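Local coordinates for entry-fusion complex associated protein OPG083 (Vaccinia virus, PDB 6CJ6), which forms part of the poxvirus entry fusion complex, which merges viral and cellular membranes and opens a pore that lets the virion core into the host cytoplasm, at residues 35-40 with 118-123; 52-57 with 138-143; 109-114 with 144-149. One frame throughout, in Å; residues are numbered along the deposited sequence.

Interaction 1: residues 35-40 with 118-123. With MOH (methanol), chain B; EDO (1,2-ethanediol), chain P.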
loop_
_atom_site.group_PDB
_atom_site.type_symbol
_atom_site.label_atom_id
_atom_site.label_comp_id
_atom_site.label_asym_id
_atom_site.label_seq_id
_atom_site.Cartn_x
_atom_site.Cartn_y
_atom_site.Cartn_z
ATOM N N ILE A 35 -13.689 9.461 -0.263
ATOM C CA ILE A 35 -13.981 8.034 -0.305
ATOM C C ILE A 35 -13.507 7.406 0.999
ATOM O O ILE A 35 -12.608 7.922 1.671
ATOM C CB ILE A 35 -13.338 7.355 -1.541
ATOM C CG1 ILE A 35 -14.160 6.142 -1.979
ATOM C CG2 ILE A 35 -11.903 6.945 -1.251
ATOM C CD1 ILE A 35 -13.639 5.467 -3.228
ATOM N N HIS A 36 -14.133 6.290 1.366
ATOM C CA HIS A 36 -13.790 5.565 2.580
ATOM C C HIS A 36 -13.674 4.079 2.279
ATOM O O HIS A 36 -14.300 3.564 1.348
ATOM C CB HIS A 36 -14.834 5.777 3.679
ATOM C CG HIS A 36 -14.877 7.175 4.208
ATOM N ND1 HIS A 36 -15.644 8.165 3.632
ATOM C CD2 HIS A 36 -14.239 7.752 5.254
ATOM C CE1 HIS A 36 -15.481 9.291 4.305
ATOM N NE2 HIS A 36 -14.633 9.067 5.293
ATOM N N ILE A 37 -12.860 3.395 3.078
ATOM C CA ILE A 37 -12.712 1.946 2.976
ATOM C C ILE A 37 -13.840 1.310 3.780
ATOM O O ILE A 37 -13.888 1.440 5.006
ATOM C CB ILE A 37 -11.345 1.484 3.484
ATOM C CG1 ILE A 37 -10.223 2.179 2.714
ATOM C CG2 ILE A 37 -11.220 -0.029 3.361
ATOM C CD1 ILE A 37 -10.215 1.867 1.240
ATOM N N GLY A 38 -14.749 0.627 3.096
ATOM C CA GLY A 38 -15.884 0.037 3.775
ATOM C C GLY A 38 -15.992 -1.460 3.584
ATOM O O GLY A 38 -17.004 -2.065 3.946
ATOM N N GLU A 39 -14.952 -2.075 3.028
ATOM C CA GLU A 39 -15.037 -3.481 2.659
ATOM C C GLU A 39 -13.653 -4.028 2.337
ATOM O O GLU A 39 -12.989 -3.551 1.410
ATOM C CB GLU A 39 -15.973 -3.623 1.458
ATOM C CG GLU A 39 -16.298 -5.032 1.032
ATOM C CD GLU A 39 -17.390 -5.057 -0.021
ATOM O OE1 GLU A 39 -18.459 -4.454 0.222
ATOM O OE2 GLU A 39 -17.174 -5.655 -1.098
ATOM N N VAL A 40 -13.205 -5.020 3.100
ATOM C CA VAL A 40 -11.904 -5.646 2.904
ATOM C C VAL A 40 -12.128 -7.115 2.585
ATOM O O VAL A 40 -12.825 -7.816 3.326
ATOM C CB VAL A 40 -11.007 -5.487 4.146
ATOM C CG1 VAL A 40 -9.688 -6.219 3.942
ATOM C CG2 VAL A 40 -10.766 -4.019 4.443
ATOM N N ASP A 118 -19.140 6.474 -2.624
ATOM C CA ASP A 118 -18.200 6.902 -1.594
ATOM C C ASP A 118 -17.515 5.757 -0.857
ATOM O O ASP A 118 -16.644 6.029 -0.024
ATOM C CB ASP A 118 -18.923 7.771 -0.562
ATOM C CG ASP A 118 -19.460 9.060 -1.152
ATOM O OD1 ASP A 118 -20.548 9.032 -1.766
ATOM O OD2 ASP A 118 -18.791 10.104 -0.996
ATOM N N ILE A 119 -17.886 4.506 -1.109
ATOM C CA ILE A 119 -17.335 3.362 -0.386
ATOM C C ILE A 119 -16.477 2.549 -1.342
ATOM O O ILE A 119 -16.889 2.269 -2.474
ATOM C CB ILE A 119 -18.441 2.509 0.268
ATOM C CG1 ILE A 119 -18.685 2.955 1.713
ATOM C CG2 ILE A 119 -18.076 1.035 0.269
ATOM C CD1 ILE A 119 -19.016 4.419 1.870
ATOM N N GLN A 120 -15.281 2.177 -0.888
ATOM C CA GLN A 120 -14.330 1.416 -1.687
ATOM C C GLN A 120 -14.087 0.062 -1.038
ATOM O O GLN A 120 -13.914 -0.025 0.182
ATOM C CB GLN A 120 -13.006 2.181 -1.824
ATOM C CG GLN A 120 -11.889 1.414 -2.523
ATOM C CD GLN A 120 -10.929 2.328 -3.260
ATOM O OE1 GLN A 120 -10.740 3.482 -2.877
ATOM N NE2 GLN A 120 -10.327 1.820 -4.333
ATOM N N LYS A 121 -14.089 -0.989 -1.855
ATOM C CA LYS A 121 -13.655 -2.311 -1.429
ATOM C C LYS A 121 -12.156 -2.430 -1.676
ATOM O O LYS A 121 -11.639 -1.909 -2.667
ATOM C CB LYS A 121 -14.395 -3.390 -2.225
ATOM C CG LYS A 121 -13.971 -4.820 -1.915
ATOM C CD LYS A 121 -13.223 -5.460 -3.081
ATOM C CE LYS A 121 -14.124 -5.630 -4.292
ATOM N NZ LYS A 121 -13.419 -6.271 -5.435
ATOM N N LEU A 122 -11.458 -3.104 -0.764
ATOM C CA LEU A 122 -10.016 -3.279 -0.870
ATOM C C LEU A 122 -9.662 -4.749 -0.699
ATOM O O LEU A 122 -10.077 -5.381 0.278
ATOM C CB LEU A 122 -9.281 -2.430 0.172
ATOM C CG LEU A 122 -7.964 -1.835 -0.332
ATOM C CD1 LEU A 122 -8.206 -1.076 -1.625
ATOM C CD2 LEU A 122 -7.344 -0.923 0.708
ATOM N N ASP A 123 -8.892 -5.284 -1.646
ATOM C CA ASP A 123 -8.485 -6.686 -1.653
ATOM C C ASP A 123 -7.042 -6.761 -1.162
ATOM O O ASP A 123 -6.133 -6.230 -1.807
ATOM C CB ASP A 123 -8.614 -7.252 -3.067
ATOM C CG ASP A 123 -8.287 -8.735 -3.151
ATOM O OD1 ASP A 123 -7.949 -9.347 -2.116
ATOM O OD2 ASP A 123 -8.372 -9.295 -4.264
HETATM C C MOH B . -19.834 -0.964 3.284
HETATM O O MOH B . -19.375 -0.365 4.479
HETATM C C1 EDO P . -11.871 11.925 8.129
HETATM O O1 EDO P . -10.510 11.605 8.438
HETATM C C2 EDO P . -12.446 10.861 7.203
HETATM O O2 EDO P . -13.863 11.042 7.089
#
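Asp118 O starts the parallel pairing by accepting His36 N at 2.9 Å. Ile35 CG1, anti to its own backbone N (chi1 -151°), packs against that same oxygen at 3.2 Å. Ile119 shares a face of the sheet with His36, whose ring instead reaches a 1,2-ethanediol through NE2. Gln120 binds the partner strand at both ends of its backbone: Gln120 N donates to His36 O at 2.8 Å, and Gln120 O takes Gly38 N at 3.1 Å, with this donor tilted 21° from the carbonyl plane. The extended Gln120 side chain crosses that of Ile35 obliquely, Ile35 CD1 lying 3.6 Å from Gln120 CB, and its amide is held by helix 145-158 through Asn148 and Ala145 O. Lys121 then brings its CG to 3.4 Å from Glu39 OE2, the carboxylate meeting the aliphatic part of the lysine and not its ammonium. Leu122 N resumes the pairing on Glu39 O at 2.7 Å, while Leu122 CD2 meets Ile37 CD1 at 4.0 Å on the face that also carries Gln120. Between the pairs Ile37-Gln120 and Val40-Leu122, two residues, Gly38 and Glu39, stand opposite the single Lys121: a beta bulge in outer strand 36-41 of a parallel sheet.

Interaction 2: residues 52-57 with 138-143. With PDO (1,3-propandiol), chain C; MOH (methanol), chain D.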
loop_
_atom_site.group_PDB
_atom_site.type_symbol
_atom_site.label_atom_id
_atom_site.label_comp_id
_atom_site.label_asym_id
_atom_site.label_seq_id
_atom_site.Cartn_x
_atom_site.Cartn_y
_atom_site.Cartn_z
ATOM N N THR A 52 -6.909 2.792 8.906
ATOM C CA THR A 52 -6.901 4.185 9.328
ATOM C C THR A 52 -7.175 5.077 8.127
ATOM O O THR A 52 -6.844 4.736 6.988
ATOM C CB THR A 52 -5.542 4.590 9.911
ATOM O OG1 THR A 52 -4.516 4.341 8.939
ATOM C CG2 THR A 52 -5.243 3.811 11.187
ATOM N N ASN A 53 -7.777 6.229 8.395
ATOM C CA ASN A 53 -7.990 7.250 7.383
ATOM C C ASN A 53 -6.957 8.353 7.556
ATOM O O ASN A 53 -6.657 8.771 8.678
ATOM C CB ASN A 53 -9.400 7.832 7.480
ATOM C CG ASN A 53 -10.473 6.817 7.139
ATOM O OD1 ASN A 53 -10.865 6.676 5.980
ATOM N ND2 ASN A 53 -10.951 6.102 8.148
ATOM N N LYS A 54 -6.404 8.808 6.435
ATOM C CA LYS A 54 -5.399 9.861 6.430
ATOM C C LYS A 54 -5.409 10.508 5.056
ATOM O O LYS A 54 -4.388 10.532 4.361
ATOM C CB LYS A 54 -4.019 9.278 6.738
ATOM C CG LYS A 54 -3.197 10.089 7.727
ATOM C CD LYS A 54 -1.910 9.367 8.122
ATOM C CE LYS A 54 -2.138 8.325 9.215
ATOM N NZ LYS A 54 -2.837 7.095 8.743
ATOM N N CYS A 55 -6.565 11.024 4.653
ATOM C CA CYS A 55 -6.751 11.469 3.285
ATOM C C CYS A 55 -6.099 12.824 3.049
ATOM O O CYS A 55 -5.819 13.587 3.977
ATOM C CB CYS A 55 -8.233 11.535 2.936
ATOM S SG CYS A 55 -9.191 10.211 3.676
ATOM N N MET A 56 -5.865 13.119 1.773
ATOM C CA MET A 56 -5.170 14.329 1.376
ATOM C C MET A 56 -5.802 14.885 0.108
ATOM O O MET A 56 -6.781 14.346 -0.419
ATOM C CB MET A 56 -3.666 14.080 1.227
ATOM C CG MET A 56 -3.312 12.667 0.823
ATOM S SD MET A 56 -1.599 12.324 1.242
ATOM C CE MET A 56 -1.601 12.769 2.977
ATOM N N SER A 57 -5.213 15.974 -0.387
ATOM C CA SER A 57 -5.854 16.765 -1.431
ATOM C C SER A 57 -5.910 16.018 -2.757
ATOM O O SER A 57 -6.942 16.039 -3.440
ATOM C CB SER A 57 -5.137 18.105 -1.582
ATOM O OG SER A 57 -3.735 17.953 -1.425
ATOM N N GLN A 138 -1.188 -2.883 7.897
ATOM C CA GLN A 138 -1.716 -1.533 8.052
ATOM C C GLN A 138 -2.220 -1.022 6.708
ATOM O O GLN A 138 -1.440 -0.870 5.762
ATOM C CB GLN A 138 -0.627 -0.614 8.595
ATOM C CG GLN A 138 -0.242 -0.914 10.026
ATOM C CD GLN A 138 1.193 -0.555 10.325
ATOM O OE1 GLN A 138 2.110 -1.325 10.033
ATOM N NE2 GLN A 138 1.400 0.620 10.907
ATOM N N ILE A 139 -3.521 -0.757 6.624
ATOM C CA ILE A 139 -4.159 -0.252 5.414
ATOM C C ILE A 139 -4.622 1.171 5.696
ATOM O O ILE A 139 -5.418 1.402 6.616
ATOM C CB ILE A 139 -5.327 -1.150 4.970
ATOM C CG1 ILE A 139 -4.820 -2.326 4.132
ATOM C CG2 ILE A 139 -6.343 -0.362 4.165
ATOM C CD1 ILE A 139 -4.134 -3.411 4.918
ATOM N N VAL A 140 -4.123 2.126 4.915
ATOM C CA VAL A 140 -4.427 3.538 5.113
ATOM C C VAL A 140 -5.257 4.040 3.939
ATOM O O VAL A 140 -4.879 3.857 2.776
ATOM C CB VAL A 140 -3.154 4.379 5.321
ATOM C CG1 VAL A 140 -2.142 4.122 4.217
ATOM C CG2 VAL A 140 -3.500 5.859 5.400
ATOM N N ASN A 141 -6.394 4.656 4.248
ATOM C CA ASN A 141 -7.241 5.284 3.243
ATOM C C ASN A 141 -6.783 6.722 3.050
ATOM O O ASN A 141 -6.728 7.492 4.015
ATOM C CB ASN A 141 -8.698 5.281 3.702
ATOM C CG ASN A 141 -9.603 6.052 2.760
ATOM O OD1 ASN A 141 -9.421 6.013 1.542
ATOM N ND2 ASN A 141 -10.572 6.772 3.317
ATOM N N THR A 142 -6.460 7.092 1.811
ATOM C CA THR A 142 -6.140 8.478 1.497
ATOM C C THR A 142 -7.271 9.195 0.769
ATOM O O THR A 142 -7.031 10.222 0.126
ATOM C CB THR A 142 -4.828 8.597 0.722
ATOM O OG1 THR A 142 -4.873 7.758 -0.439
ATOM C CG2 THR A 142 -3.649 8.230 1.616
ATOM N N GLY A 143 -8.497 8.687 0.867
ATOM C CA GLY A 143 -9.634 9.381 0.299
ATOM C C GLY A 143 -9.630 9.497 -1.205
ATOM O O GLY A 143 -10.324 10.356 -1.753
HETATM C C1 PDO C . -1.139 4.982 12.065
HETATM O O1 PDO C . -1.935 4.907 10.968
HETATM C C2 PDO C . -0.284 6.165 12.194
HETATM C C3 PDO C . 1.170 5.852 12.180
HETATM O O3 PDO C . 1.358 5.089 13.276
HETATM C C MOH D . -2.769 5.619 -0.366
HETATM O O MOH D . -3.934 4.826 -0.270
#
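Edge strand 47-53 of a parallel sheet pairs here with central strand 133-141, which ends in an Asx turn. Thr52 pairs through both its backbone N and O, N donating to Ile139 O and O receiving Asn141 N at 2.8 Å; Lys54 N then reaches Asn141 O. Beside this backbone pairing, Asn141 ND2 gives a nearly straight bond (176°) to Asn53 OD1 at 2.7 Å. The bond lies in both amide planes, although the planes are turned 83° from each other. Asn141 ND2 also donates to Ile35 O, and its OD1 accepts from Asn148 ND2, so the buried amide is fixed at both ends. Beyond the edge strand, the Lys54 side chain crosses Val140 at about a right angle, with Lys54 NZ 3.6 Å from Val140 CG2. Lys54 NZ also donates to O1 of a bound 1,3-propanediol. Past the strand ends, Cys55 CB rests on Thr142 O at 3.3 Å, and its SG, in a disulfide with Cys33, lies beside Gly143. Gly143 N comes from above the carbonyl plane of Asn141 OD1, at 2.9 Å, and this bond defines the Asx turn that leads from strand 133-141 towards helix 145-158.

Interaction 3: residues 109-114 with 144-149. Unlike the reference sequence in segment 144-149: Ala147 (reference Arg). With PDO (1,3-propandiol), chain Y; MOH (methanol), chain D; MOH (methanol), chain E.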
loop_
_atom_site.group_PDB
_atom_site.type_symbol
_atom_site.label_atom_id
_atom_site.label_comp_id
_atom_site.label_asym_id
_atom_site.label_seq_id
_atom_site.Cartn_x
_atom_site.Cartn_y
_atom_site.Cartn_z
ATOM N N ALA A 109 -7.039 4.708 -14.529
ATOM C CA ALA A 109 -7.948 4.194 -15.550
ATOM C C ALA A 109 -9.014 3.294 -14.939
ATOM O O ALA A 109 -10.163 3.283 -15.393
ATOM C CB ALA A 109 -7.164 3.439 -16.621
ATOM N N TYR A 110 -8.647 2.521 -13.916
ATOM C CA TYR A 110 -9.630 1.693 -13.228
ATOM C C TYR A 110 -10.701 2.555 -12.573
ATOM O O TYR A 110 -11.873 2.169 -12.510
ATOM C CB TYR A 110 -8.931 0.799 -12.205
ATOM C CG TYR A 110 -9.649 0.661 -10.878
ATOM C CD1 TYR A 110 -10.630 -0.304 -10.694
ATOM C CD2 TYR A 110 -9.328 1.484 -9.806
ATOM C CE1 TYR A 110 -11.282 -0.436 -9.479
ATOM C CE2 TYR A 110 -9.975 1.363 -8.590
ATOM C CZ TYR A 110 -10.949 0.402 -8.432
ATOM O OH TYR A 110 -11.591 0.281 -7.221
ATOM N N ALA A 111 -10.319 3.742 -12.096
ATOM C CA ALA A 111 -11.269 4.605 -11.402
ATOM C C ALA A 111 -12.257 5.249 -12.363
ATOM O O ALA A 111 -13.373 5.596 -11.959
ATOM C CB ALA A 111 -10.519 5.665 -10.600
ATOM N N GLU A 112 -11.875 5.415 -13.632
ATOM C CA GLU A 112 -12.770 6.037 -14.603
ATOM C C GLU A 112 -13.992 5.181 -14.912
ATOM O O GLU A 112 -15.015 5.719 -15.349
ATOM C CB GLU A 112 -12.023 6.355 -15.900
ATOM C CG GLU A 112 -11.315 7.700 -15.904
ATOM C CD GLU A 112 -11.093 8.225 -17.305
ATOM O OE1 GLU A 112 -11.866 7.846 -18.208
ATOM O OE2 GLU A 112 -10.147 9.014 -17.504
ATOM N N VAL A 113 -13.910 3.872 -14.705
ATOM C CA VAL A 113 -15.020 2.979 -15.001
ATOM C C VAL A 113 -15.683 2.419 -13.745
ATOM O O VAL A 113 -16.871 2.065 -13.799
ATOM C CB VAL A 113 -14.595 1.844 -15.962
ATOM C CG1 VAL A 113 -13.441 1.056 -15.373
ATOM C CG2 VAL A 113 -15.763 0.926 -16.312
ATOM N N ASN A 114 -14.982 2.379 -12.614
ATOM C CA ASN A 114 -15.477 1.712 -11.420
ATOM C C ASN A 114 -16.703 2.440 -10.858
ATOM O O ASN A 114 -17.109 3.506 -11.332
ATOM C CB ASN A 114 -14.358 1.565 -10.388
ATOM C CG ASN A 114 -14.153 2.819 -9.559
ATOM O OD1 ASN A 114 -14.313 3.938 -10.045
ATOM N ND2 ASN A 114 -13.795 2.634 -8.292
ATOM N N SER A 144 -8.865 8.658 -1.891
ATOM C CA SER A 144 -8.856 8.613 -3.344
ATOM C C SER A 144 -8.993 7.165 -3.777
ATOM O O SER A 144 -8.288 6.292 -3.262
ATOM C CB SER A 144 -7.556 9.191 -3.897
ATOM O OG SER A 144 -7.331 8.752 -5.218
ATOM N N ALA A 145 -9.903 6.911 -4.717
ATOM C CA ALA A 145 -10.053 5.558 -5.238
ATOM C C ALA A 145 -8.804 5.119 -5.991
ATOM O O ALA A 145 -8.400 3.953 -5.912
ATOM C CB ALA A 145 -11.286 5.471 -6.136
ATOM N N GLU A 146 -8.171 6.038 -6.722
ATOM C CA GLU A 146 -6.995 5.659 -7.500
ATOM C C GLU A 146 -5.787 5.421 -6.604
ATOM O O GLU A 146 -5.000 4.498 -6.847
ATOM C CB GLU A 146 -6.704 6.684 -8.604
ATOM C CG GLU A 146 -7.001 8.134 -8.248
ATOM C CD GLU A 146 -8.475 8.495 -8.391
ATOM O OE1 GLU A 146 -9.001 8.448 -9.522
ATOM O OE2 GLU A 146 -9.109 8.817 -7.366
ATOM N N ALA A 147 -5.629 6.229 -5.552
ATOM C CA ALA A 147 -4.522 6.008 -4.623
ATOM C C ALA A 147 -4.727 4.738 -3.806
ATOM O O ALA A 147 -3.774 3.987 -3.572
ATOM C CB ALA A 147 -4.336 7.220 -3.710
ATOM N N ASN A 148 -5.961 4.482 -3.358
ATOM C CA ASN A 148 -6.245 3.225 -2.670
ATOM C C ASN A 148 -5.963 2.031 -3.574
ATOM O O ASN A 148 -5.518 0.977 -3.104
ATOM C CB ASN A 148 -7.698 3.193 -2.196
ATOM C CG ASN A 148 -7.956 4.109 -1.014
ATOM O OD1 ASN A 148 -7.029 4.552 -0.337
ATOM N ND2 ASN A 148 -9.229 4.379 -0.750
ATOM N N CYS A 149 -6.231 2.174 -4.875
ATOM C CA CYS A 149 -5.866 1.130 -5.826
ATOM C C CYS A 149 -4.362 0.905 -5.846
ATOM O O CYS A 149 -3.896 -0.235 -5.966
ATOM C CB CYS A 149 -6.354 1.505 -7.224
ATOM S SG CYS A 149 -5.527 0.616 -8.565
HETATM C C1 PDO Y . -7.679 8.114 -15.584
HETATM O O1 PDO Y . -8.056 9.470 -15.838
HETATM C C2 PDO Y . -6.894 7.573 -16.774
HETATM C C3 PDO Y . -5.766 6.657 -16.313
HETATM O O3 PDO Y . -4.804 6.520 -17.365
HETATM C C MOH D . -2.769 5.619 -0.366
HETATM O O MOH D . -3.934 4.826 -0.270
HETATM C C MOH E . -16.847 6.970 -11.017
HETATM O O MOH E . -17.324 6.750 -12.329
#
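Ala145 O is gripped by Cys149 N, 3.0 Å away in the first turn of its helix, and by Gln120 NE2 from the neighbouring strand, while CE2 of Tyr110 on the other helix meets it at 4.0 Å, edge on. The tyrosine ring also touches Cys149: CE2 lies 3.9 Å from Cys149 CB, and Cys149 SG sits 4.9 Å from the ring centroid, 43° off the normal, an oblique sulfur-aromatic contact. That sulfur is joined to Cys107, so a disulfide ties the two helices together next to the ring. At the other end of the contact Ala111 CB meets Glu146 OE1 at 3.3 Å. The glutamate chain bends at chi2 (-81°), which sets CD, and its second oxygen, OE2, receives Ser144 OG at 2.8 Å on the anti lone pair. Ser144 is the N-cap of helix 145-158, its OG also accepting Ala147 N at 3.1 Å. The carboxylate lies near this helix start, which probably favours its negative charge. Tyr110 and Asn114 also line the site of a bound 2-(2-methoxyethoxy)ethanol, probably from the crystallisation liquor. Between the segments themselves, a ring and a methyl group make the contact. The chemistry therefore implies a small surface contact of carbon against carbonyl and carboxylate oxygen plus a sulfur-aromatic pair, beside a disulfide that holds the helices covalently.

How the interactions relate
Along the chain the three contacts interleave: all three first segments, 35-40, 52-57 and 109-114, precede all three partners, 118-123, 138-143 and 144-149, in the same order. Interactions 1 and 2 lie in two parallel sheets, on strands 36-41 with 119-127 and 47-53 with 133-141, their centres about 11 Å apart; interaction 3 joins helices 102-113 and 145-158, its centre about 11 Å from that of interaction 1 and about 14 Å from that of interaction 2. Asn148 ties all three, its ND2 donating to Gln120 OE1 and to Asn141 OD1, so the helix start is anchored to both sheets. Bound 2-(2-methoxyethoxy)ethanol, probably from the crystallisation liquor, lies between strand 119-127 and the end of helix 102-113.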